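PDB 6HC6: aminopeptidase YwaD from Bacillus subtilis, which releases N-terminal amino acids from peptides by hydrolysis, using two zinc ions bound per subunit. Local coordinates for residues D96-T101 / S115-T120; S103-D108 / T210-A215; P197-K202 / L217-F222. One frame throughout, in Å; residues are numbered along the deposited sequence.

In the fold
All three contacts involve strands of the mixed sheet that includes the PA-domain strands, whose first and last strands also pair; interaction 1 packs a loop on it. Interaction 3 is core: its four touching residues are buried, and it is wholly apolar. Interactions 1 and 2 are partly buried and mix apolar packing with polar groups and bridging waters; only interaction 2 has a direct hydrogen bond between its segments. Interactions 1 and 2 share strand 97-104, interactions 2 and 3 strand 214-222, and probable backbone hydrogen bonds join these two strands. Between centres, interaction 1 is about 5 Å from interaction 3 and 20 Å from interaction 2, which is about 15 Å from interaction 3.

Interaction 1 (D96-T101 / S115-T120); sequences DRLEGT and SGSAPT
Leu98, near the start of strand 97-104 in the mixed sheet that includes the PA-domain strands, packs on the Ser117-Pro119 part of the loop that follows strand 107-113. Its two methyls divide the work. CD1 faces polar atoms: it lies 3.1 Å from Ser117 O, and a second approach, 3.2 Å from Leu98 CD1 to Ser117 OG, makes this a tight fit. The other methyl supplies the apolar part, with Leu98 CD2 at 3.7 Å from Pro119 CB and the two side chains crossing at about a right angle. The leucine CG is anti to the carbonyl carbon (chi1 -72°), and from that position its two methyls reach Ser117 and Pro119. The polar needs of Ser117 OG are met by a hydrogen bond with Ala114 O, with a weak bond from Val198 N.

No direct hydrogen bond joins the two segments; two waters do so at the Asp96 end. One donates to Asp96 O at 2.8 Å and accepts from Gly116 N at 2.9 Å. The second donates to the same oxygen, Asp96 O, at 2.7 Å and bonds to Ser115 OG at 2.6 Å. One carbonyl is therefore gripped twice. Gly116 has phi 88° and psi 5°, where a CB would press on the carbonyl oxygen of Ser115. The side chain of Ser115 is about 9 Å from that of Glu295, a zinc ligand, but takes no part in the metal site.

On the side turned from the loop, Arg97 NH1 makes a salt bridge with the syn side of Glu99 OE1, and Arg97 NE bonds to Gln225 OE1. Strand 214-222 runs alongside, with backbone hydrogen bonds pairing Arg97 with Phe222, Glu99 with Lys220 and Thr101 with Lys218; its Ala221 touches both Leu98 and Pro119.

Interaction 2 (S103-D108 / T210-A215); sequences SSAGRD and TQQKEA
Ser104 points its CB toward the 210-215 segment, and its hydroxyl, anti to the backbone N (chi1 179°), donates to Glu214 O over a short 2.6 Å from OG. The C=O...OG angle is 153°, and the donor is tilted 23° from the carbonyl plane. The same carbonyl takes a second bond from a water, 3.0 Å from Glu214 O, which in turn accepts from Ala105 N. Gln212 arrives beside the serine: its CB lies 3.3 Å from Ser104 OG, and the bend at chi2 is followed by an amide whose OE1 is 3.6 Å from Ala105 CB, while NE2 bonds to Ala208 O. At the base of the serine side chain, Ser104 CB meets Ala215 CB at 4.0 Å. An alanine here would probably cost the Glu214 carbonyl its short hydroxyl bond, though not the water's, and open a small gap beside Gln212 CB.

Ser104 to Arg107 form a type I' turn, closed by backbone bonds in both directions, making a two-residue beta hairpin of strands 97-104 and 107-113. Ser103 pairs with Thr216 and Ala215 with Ala127, placing strand 214-222 between strands 97-104 and 125-131; Ser104 also touches Leu209 of helix 203-209.

Interaction 3 (P197-K202 / L217-F222); sequences PVVGIK and LKLKAF
Pro197 CB sits over the groove where two leucine methyls meet, 3.6 Å from Leu217 CD2 and also 3.6 Å from Leu219 CD1. Val199 is the second bump on the same segment. Its CG1 reaches 3.6 Å from Leu219 CD1 and 4.0 Å from Leu219 CD2, and lies 4.1 Å from both Leu217 CD1 and Leu217 CD2. Leu219 CD1 in turn fills the notch between Pro197 CB and Val199 CG1.

The two segments are not paired strands: the nearest CA atoms, those of Pro197 and Leu219, are 7.9 Å apart and no hydrogen bond crosses. Strands 198-201 and 214-222 instead face each other across the interior of the PA-domain sheet, whose first and last strands also pair, so these residues form part of its hydrophobic core.

Val199 and Leu217 meet tip to tip, with Val199 CG2 4.0 Å from Leu217 CD1, whereas Val199 and Leu219 cross obliquely. CG of Leu217 is anti to the backbone N (chi1 -157°) and CG of Leu219 anti to the carbonyl carbon (chi1 -66°), yet the ends of both leucines converge on Pro197 CB and Val199 CG1. Leu111 of strand 107-113 touches Val199 and both leucines, and Ile174 of strand 172-176 packs against Val199.

Interaction 1 (D96-T101 / S115-T120)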
loop_
_atom_site.group_PDB
_atom_site.type_symbol
_atom_site.label_atom_id
_atom_site.label_comp_id
_atom_site.label_asym_id
_atom_site.label_seq_id
_atom_site.Cartn_x
_atom_site.Cartn_y
_atom_site.Cartn_z
ATOM N N ASP A 96 -3.593 16.551 1.876
ATOM C CA ASP A 96 -2.410 17.266 2.322
ATOM C C ASP A 96 -1.484 16.325 3.082
ATOM O O ASP A 96 -1.919 15.369 3.731
ATOM C CB ASP A 96 -2.790 18.444 3.218
ATOM C CG ASP A 96 -3.645 19.481 2.506
ATOM O OD1 ASP A 96 -3.623 19.540 1.258
ATOM O OD2 ASP A 96 -4.328 20.257 3.211
ATOM N N ARG A 97 -0.193 16.596 2.971
ATOM C CA ARG A 97 0.835 15.806 3.624
ATOM C C ARG A 97 1.340 16.595 4.822
ATOM O O ARG A 97 1.681 17.773 4.689
ATOM C CB ARG A 97 1.975 15.502 2.652
ATOM C CG ARG A 97 3.148 14.759 3.282
ATOM C CD ARG A 97 4.126 14.281 2.213
ATOM N NE ARG A 97 4.244 15.226 1.100
ATOM C CZ ARG A 97 5.249 16.084 0.939
ATOM N NH1 ARG A 97 6.238 16.133 1.823
ATOM N NH2 ARG A 97 5.263 16.898 -0.110
ATOM N N LEU A 98 1.370 15.956 5.983
ATOM C CA LEU A 98 1.774 16.613 7.218
ATOM C C LEU A 98 3.165 16.155 7.622
ATOM O O LEU A 98 3.463 14.954 7.598
ATOM C CB LEU A 98 0.801 16.303 8.350
ATOM C CG LEU A 98 -0.580 16.940 8.318
ATOM C CD1 LEU A 98 -1.439 16.183 9.288
ATOM C CD2 LEU A 98 -0.495 18.396 8.706
ATOM N N GLU A 99 4.006 17.111 8.010
ATOM C CA GLU A 99 5.345 16.804 8.480
ATOM C C GLU A 99 5.698 17.758 9.605
ATOM O O GLU A 99 5.202 18.886 9.662
ATOM C CB GLU A 99 6.383 16.905 7.358
ATOM C CG GLU A 99 6.604 15.578 6.629
ATOM C CD GLU A 99 7.086 15.759 5.205
ATOM O OE1 GLU A 99 6.474 15.159 4.295
ATOM O OE2 GLU A 99 8.074 16.496 4.995
ATOM N N GLY A 100 6.573 17.308 10.495
ATOM C CA GLY A 100 7.078 18.225 11.496
ATOM C C GLY A 100 7.795 17.506 12.619
ATOM O O GLY A 100 8.316 16.404 12.443
ATOM N N THR A 101 7.810 18.165 13.778
ATOM C CA THR A 101 8.705 17.806 14.862
ATOM C C THR A 101 7.980 17.880 16.198
ATOM O O THR A 101 6.925 18.505 16.336
ATOM C CB THR A 101 9.929 18.730 14.919
ATOM O OG1 THR A 101 9.487 20.082 15.075
ATOM C CG2 THR A 101 10.757 18.610 13.646
ATOM N N SER A 115 -2.169 11.274 8.189
ATOM C CA SER A 115 -2.900 11.909 7.105
ATOM C C SER A 115 -4.332 12.190 7.545
ATOM O O SER A 115 -4.977 11.359 8.191
ATOM C CB SER A 115 -2.873 11.008 5.866
ATOM O OG SER A 115 -3.563 11.600 4.781
ATOM N N GLY A 116 -4.816 13.386 7.230
ATOM C CA GLY A 116 -6.149 13.784 7.626
ATOM C C GLY A 116 -6.259 14.429 8.989
ATOM O O GLY A 116 -7.381 14.689 9.441
ATOM N N SER A 117 -5.145 14.684 9.669
ATOM C CA SER A 117 -5.192 15.402 10.936
ATOM C C SER A 117 -4.729 16.840 10.718
ATOM O O SER A 117 -4.342 17.233 9.618
ATOM C CB SER A 117 -4.363 14.690 12.009
ATOM O OG SER A 117 -2.982 14.667 11.693
ATOM N N ALA A 118 -4.783 17.654 11.800
ATOM C CA ALA A 118 -4.550 19.081 11.655
ATOM C C ALA A 118 -3.078 19.436 11.855
ATOM O O ALA A 118 -2.374 18.793 12.641
ATOM C CB ALA A 118 -5.399 19.856 12.661
ATOM N N PRO A 119 -2.599 20.454 11.149
ATOM C CA PRO A 119 -1.268 20.999 11.409
ATOM C C PRO A 119 -1.332 21.921 12.617
ATOM O O PRO A 119 -2.374 22.077 13.246
ATOM C CB PRO A 119 -0.953 21.779 10.132
ATOM C CG PRO A 119 -2.297 22.271 9.682
ATOM C CD PRO A 119 -3.270 21.151 10.034
ATOM N N THR A 120 -0.199 22.546 12.922
ATOM C CA THR A 120 -0.114 23.552 13.969
ATOM C C THR A 120 0.184 24.911 13.355
ATOM O O THR A 120 0.487 25.036 12.167
ATOM C CB THR A 120 0.979 23.213 14.992
ATOM O OG1 THR A 120 2.265 23.297 14.362
ATOM C CG2 THR A 120 0.778 21.820 15.583
HETATM O O HOH W 1 -3.971 15.667 5.564
HETATM O O HOH W 2 -1.584 12.715 3.478
#

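Interaction 2 (S103-D108 / T210-A215)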
loop_
_atom_site.group_PDB
_atom_site.type_symbol
_atom_site.label_atom_id
_atom_site.label_comp_id
_atom_site.label_asym_id
_atom_site.label_seq_id
_atom_site.Cartn_x
_atom_site.Cartn_y
_atom_site.Cartn_z
ATOM N N SER A 103 9.027 18.017 20.586
ATOM C CA SER A 103 10.065 18.085 21.602
ATOM C C SER A 103 9.416 18.168 22.971
ATOM O O SER A 103 8.272 18.603 23.115
ATOM C CB SER A 103 10.993 19.279 21.379
ATOM O OG SER A 103 10.286 20.491 21.560
ATOM N N SER A 104 10.164 17.741 23.982
ATOM C CA SER A 104 9.702 17.858 25.358
ATOM C C SER A 104 10.912 17.812 26.273
ATOM O O SER A 104 11.728 16.893 26.174
ATOM C CB SER A 104 8.715 16.740 25.705
ATOM O OG SER A 104 8.274 16.838 27.046
ATOM N N ALA A 105 11.032 18.814 27.138
ATOM C CA ALA A 105 12.135 18.897 28.095
ATOM C C ALA A 105 13.482 18.690 27.408
ATOM O O ALA A 105 14.359 17.986 27.909
ATOM C CB ALA A 105 11.941 17.896 29.239
ATOM N N GLY A 106 13.637 19.298 26.234
ATOM C CA GLY A 106 14.885 19.263 25.501
ATOM C C GLY A 106 15.145 18.004 24.710
ATOM O O GLY A 106 16.221 17.883 24.113
ATOM N N ARG A 107 14.216 17.058 24.704
ATOM C CA ARG A 107 14.345 15.831 23.929
ATOM C C ARG A 107 13.576 16.001 22.628
ATOM O O ARG A 107 12.382 16.310 22.643
ATOM C CB ARG A 107 13.820 14.641 24.731
ATOM C CG ARG A 107 13.784 13.303 24.009
ATOM C CD ARG A 107 12.931 12.319 24.817
ATOM N NE ARG A 107 13.022 10.931 24.360
ATOM C CZ ARG A 107 13.716 9.981 24.982
ATOM N NH1 ARG A 107 14.394 10.266 26.086
ATOM N NH2 ARG A 107 13.733 8.747 24.501
ATOM N N ASP A 108 14.260 15.818 21.504
ATOM C CA ASP A 108 13.595 15.834 20.213
ATOM C C ASP A 108 13.137 14.421 19.877
ATOM O O ASP A 108 13.859 13.450 20.116
ATOM C CB ASP A 108 14.522 16.378 19.126
ATOM C CG ASP A 108 14.892 17.841 19.352
ATOM O OD1 ASP A 108 14.031 18.642 19.779
ATOM O OD2 ASP A 108 16.055 18.196 19.101
ATOM N N THR A 210 5.613 9.976 29.092
ATOM C CA THR A 210 4.658 9.815 30.185
ATOM C C THR A 210 5.148 10.449 31.475
ATOM O O THR A 210 4.354 10.613 32.406
ATOM C CB THR A 210 4.340 8.342 30.474
ATOM O OG1 THR A 210 5.504 7.683 30.992
ATOM C CG2 THR A 210 3.835 7.626 29.231
ATOM N N GLN A 211 6.425 10.810 31.558
ATOM C CA GLN A 211 6.972 11.413 32.762
ATOM C C GLN A 211 7.172 12.919 32.647
ATOM O O GLN A 211 7.619 13.538 33.619
ATOM C CB GLN A 211 8.306 10.750 33.130
ATOM C CG GLN A 211 8.288 9.234 33.084
ATOM C CD GLN A 211 7.296 8.638 34.061
ATOM O OE1 GLN A 211 7.474 8.731 35.275
ATOM N NE2 GLN A 211 6.240 8.022 33.535
ATOM N N GLN A 212 6.862 13.524 31.499
ATOM C CA GLN A 212 7.130 14.939 31.267
ATOM C C GLN A 212 5.873 15.781 31.449
ATOM O O GLN A 212 4.747 15.296 31.341
ATOM C CB GLN A 212 7.694 15.180 29.865
ATOM C CG GLN A 212 8.823 14.243 29.455
ATOM C CD GLN A 212 9.970 14.232 30.426
ATOM O OE1 GLN A 212 10.270 15.242 31.068
ATOM N NE2 GLN A 212 10.627 13.083 30.548
ATOM N N LYS A 213 6.088 17.071 31.715
ATOM C CA LYS A 213 4.971 17.966 31.989
ATOM C C LYS A 213 4.281 18.443 30.711
ATOM O O LYS A 213 3.049 18.515 30.665
ATOM C CB LYS A 213 5.456 19.159 32.811
ATOM C CG LYS A 213 5.951 18.773 34.199
ATOM C CD LYS A 213 4.802 18.382 35.101
ATOM C CE LYS A 213 5.228 18.421 36.558
ATOM N NZ LYS A 213 6.569 17.785 36.740
ATOM N N GLU A 214 5.043 18.793 29.677
ATOM C CA GLU A 214 4.456 19.412 28.498
ATOM C C GLU A 214 5.318 19.100 27.282
ATOM O O GLU A 214 6.457 18.649 27.397
ATOM C CB GLU A 214 4.313 20.930 28.674
ATOM C CG GLU A 214 5.646 21.650 28.686
ATOM C CD GLU A 214 5.578 23.055 29.266
ATOM O OE1 GLU A 214 4.609 23.372 29.987
ATOM O OE2 GLU A 214 6.507 23.844 28.997
ATOM N N ALA A 215 4.756 19.364 26.109
ATOM C CA ALA A 215 5.431 19.096 24.852
ATOM C C ALA A 215 5.053 20.173 23.847
ATOM O O ALA A 215 4.039 20.863 23.992
ATOM C CB ALA A 215 5.077 17.701 24.324
HETATM O O HOH W 3 8.719 20.641 27.511
#

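Interaction 3 (P197-K202 / L217-F222)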
loop_
_atom_site.group_PDB
_atom_site.type_symbol
_atom_site.label_atom_id
_atom_site.label_comp_id
_atom_site.label_asym_id
_atom_site.label_seq_id
_atom_site.Cartn_x
_atom_site.Cartn_y
_atom_site.Cartn_z
ATOM N N PRO A 197 -4.095 17.917 15.712
ATOM C CA PRO A 197 -2.942 17.132 15.252
ATOM C C PRO A 197 -2.949 15.738 15.859
ATOM O O PRO A 197 -3.333 15.551 17.016
ATOM C CB PRO A 197 -1.737 17.943 15.740
ATOM C CG PRO A 197 -2.254 19.333 15.956
ATOM C CD PRO A 197 -3.690 19.174 16.366
ATOM N N VAL A 198 -2.538 14.752 15.054
ATOM C CA VAL A 198 -2.374 13.368 15.489
ATOM C C VAL A 198 -1.029 12.875 14.969
ATOM O O VAL A 198 -0.802 12.861 13.753
ATOM C CB VAL A 198 -3.501 12.457 14.974
ATOM C CG1 VAL A 198 -3.308 11.041 15.503
ATOM C CG2 VAL A 198 -4.897 13.008 15.342
ATOM N N VAL A 199 -0.142 12.459 15.873
ATOM C CA VAL A 199 1.177 11.978 15.471
ATOM C C VAL A 199 1.482 10.667 16.180
ATOM O O VAL A 199 0.958 10.377 17.259
ATOM C CB VAL A 199 2.309 13.004 15.742
ATOM C CG1 VAL A 199 1.996 14.364 15.097
ATOM C CG2 VAL A 199 2.600 13.130 17.244
ATOM N N GLY A 200 2.333 9.868 15.558
ATOM C CA GLY A 200 2.786 8.614 16.141
ATOM C C GLY A 200 4.276 8.688 16.405
ATOM O O GLY A 200 5.019 9.293 15.631
ATOM N N ILE A 201 4.705 8.103 17.522
ATOM C CA ILE A 201 6.110 8.124 17.912
ATOM C C ILE A 201 6.504 6.738 18.395
ATOM O O ILE A 201 5.663 5.862 18.614
ATOM C CB ILE A 201 6.404 9.177 19.000
ATOM C CG1 ILE A 201 5.696 8.795 20.303
ATOM C CG2 ILE A 201 5.989 10.574 18.521
ATOM C CD1 ILE A 201 6.003 9.730 21.470
ATOM N N LYS A 202 7.808 6.559 18.578
ATOM C CA LYS A 202 8.368 5.291 19.009
ATOM C C LYS A 202 8.012 4.993 20.461
ATOM O O LYS A 202 7.748 5.890 21.269
ATOM C CB LYS A 202 9.889 5.306 18.859
ATOM C CG LYS A 202 10.346 5.243 17.405
ATOM C CD LYS A 202 11.787 4.814 17.360
ATOM C CE LYS A 202 12.715 5.965 17.060
ATOM N NZ LYS A 202 13.810 5.496 16.157
ATOM N N LEU A 217 4.571 20.662 19.650
ATOM C CA LEU A 217 4.415 20.028 18.351
ATOM C C LEU A 217 4.441 21.102 17.274
ATOM O O LEU A 217 3.761 22.125 17.401
ATOM C CB LEU A 217 3.109 19.240 18.318
ATOM C CG LEU A 217 2.916 18.094 17.350
ATOM C CD1 LEU A 217 3.785 16.928 17.748
ATOM C CD2 LEU A 217 1.456 17.694 17.416
ATOM N N LYS A 218 5.258 20.895 16.241
ATOM C CA LYS A 218 5.296 21.772 15.075
ATOM C C LYS A 218 4.984 20.921 13.855
ATOM O O LYS A 218 5.741 20.000 13.537
ATOM C CB LYS A 218 6.656 22.457 14.918
ATOM C CG LYS A 218 7.053 23.345 16.089
ATOM C CD LYS A 218 8.283 24.198 15.775
ATOM C CE LYS A 218 8.754 24.939 17.023
ATOM N NZ LYS A 218 10.026 25.685 16.801
ATOM N N LEU A 219 3.866 21.215 13.190
ATOM C CA LEU A 219 3.425 20.423 12.047
ATOM C C LEU A 219 2.944 21.347 10.943
ATOM O O LEU A 219 2.118 22.230 11.183
ATOM C CB LEU A 219 2.301 19.457 12.424
ATOM C CG LEU A 219 2.634 18.328 13.397
ATOM C CD1 LEU A 219 1.345 17.729 13.909
ATOM C CD2 LEU A 219 3.495 17.255 12.737
ATOM N N LYS A 220 3.461 21.135 9.738
ATOM C CA LYS A 220 3.074 21.902 8.566
ATOM C C LYS A 220 2.374 20.978 7.579
ATOM O O LYS A 220 2.789 19.831 7.388
ATOM C CB LYS A 220 4.297 22.564 7.918
ATOM C CG LYS A 220 4.161 22.821 6.425
ATOM C CD LYS A 220 4.589 24.236 6.052
ATOM C CE LYS A 220 4.651 24.417 4.541
ATOM N NZ LYS A 220 5.351 25.685 4.166
ATOM N N ALA A 221 1.285 21.472 6.993
ATOM C CA ALA A 221 0.549 20.757 5.960
ATOM C C ALA A 221 1.041 21.208 4.593
ATOM O O ALA A 221 1.046 22.405 4.292
ATOM C CB ALA A 221 -0.953 21.007 6.088
ATOM N N PHE A 222 1.457 20.252 3.776
ATOM C CA PHE A 222 1.815 20.529 2.393
ATOM C C PHE A 222 0.594 20.255 1.528
ATOM O O PHE A 222 0.085 19.133 1.513
ATOM C CB PHE A 222 3.012 19.679 1.975
ATOM C CG PHE A 222 4.276 20.072 2.665
ATOM C CD1 PHE A 222 4.567 19.595 3.934
ATOM C CD2 PHE A 222 5.152 20.969 2.069
ATOM C CE1 PHE A 222 5.728 19.980 4.583
ATOM C CE2 PHE A 222 6.310 21.358 2.709
ATOM C CZ PHE A 222 6.601 20.864 3.969
#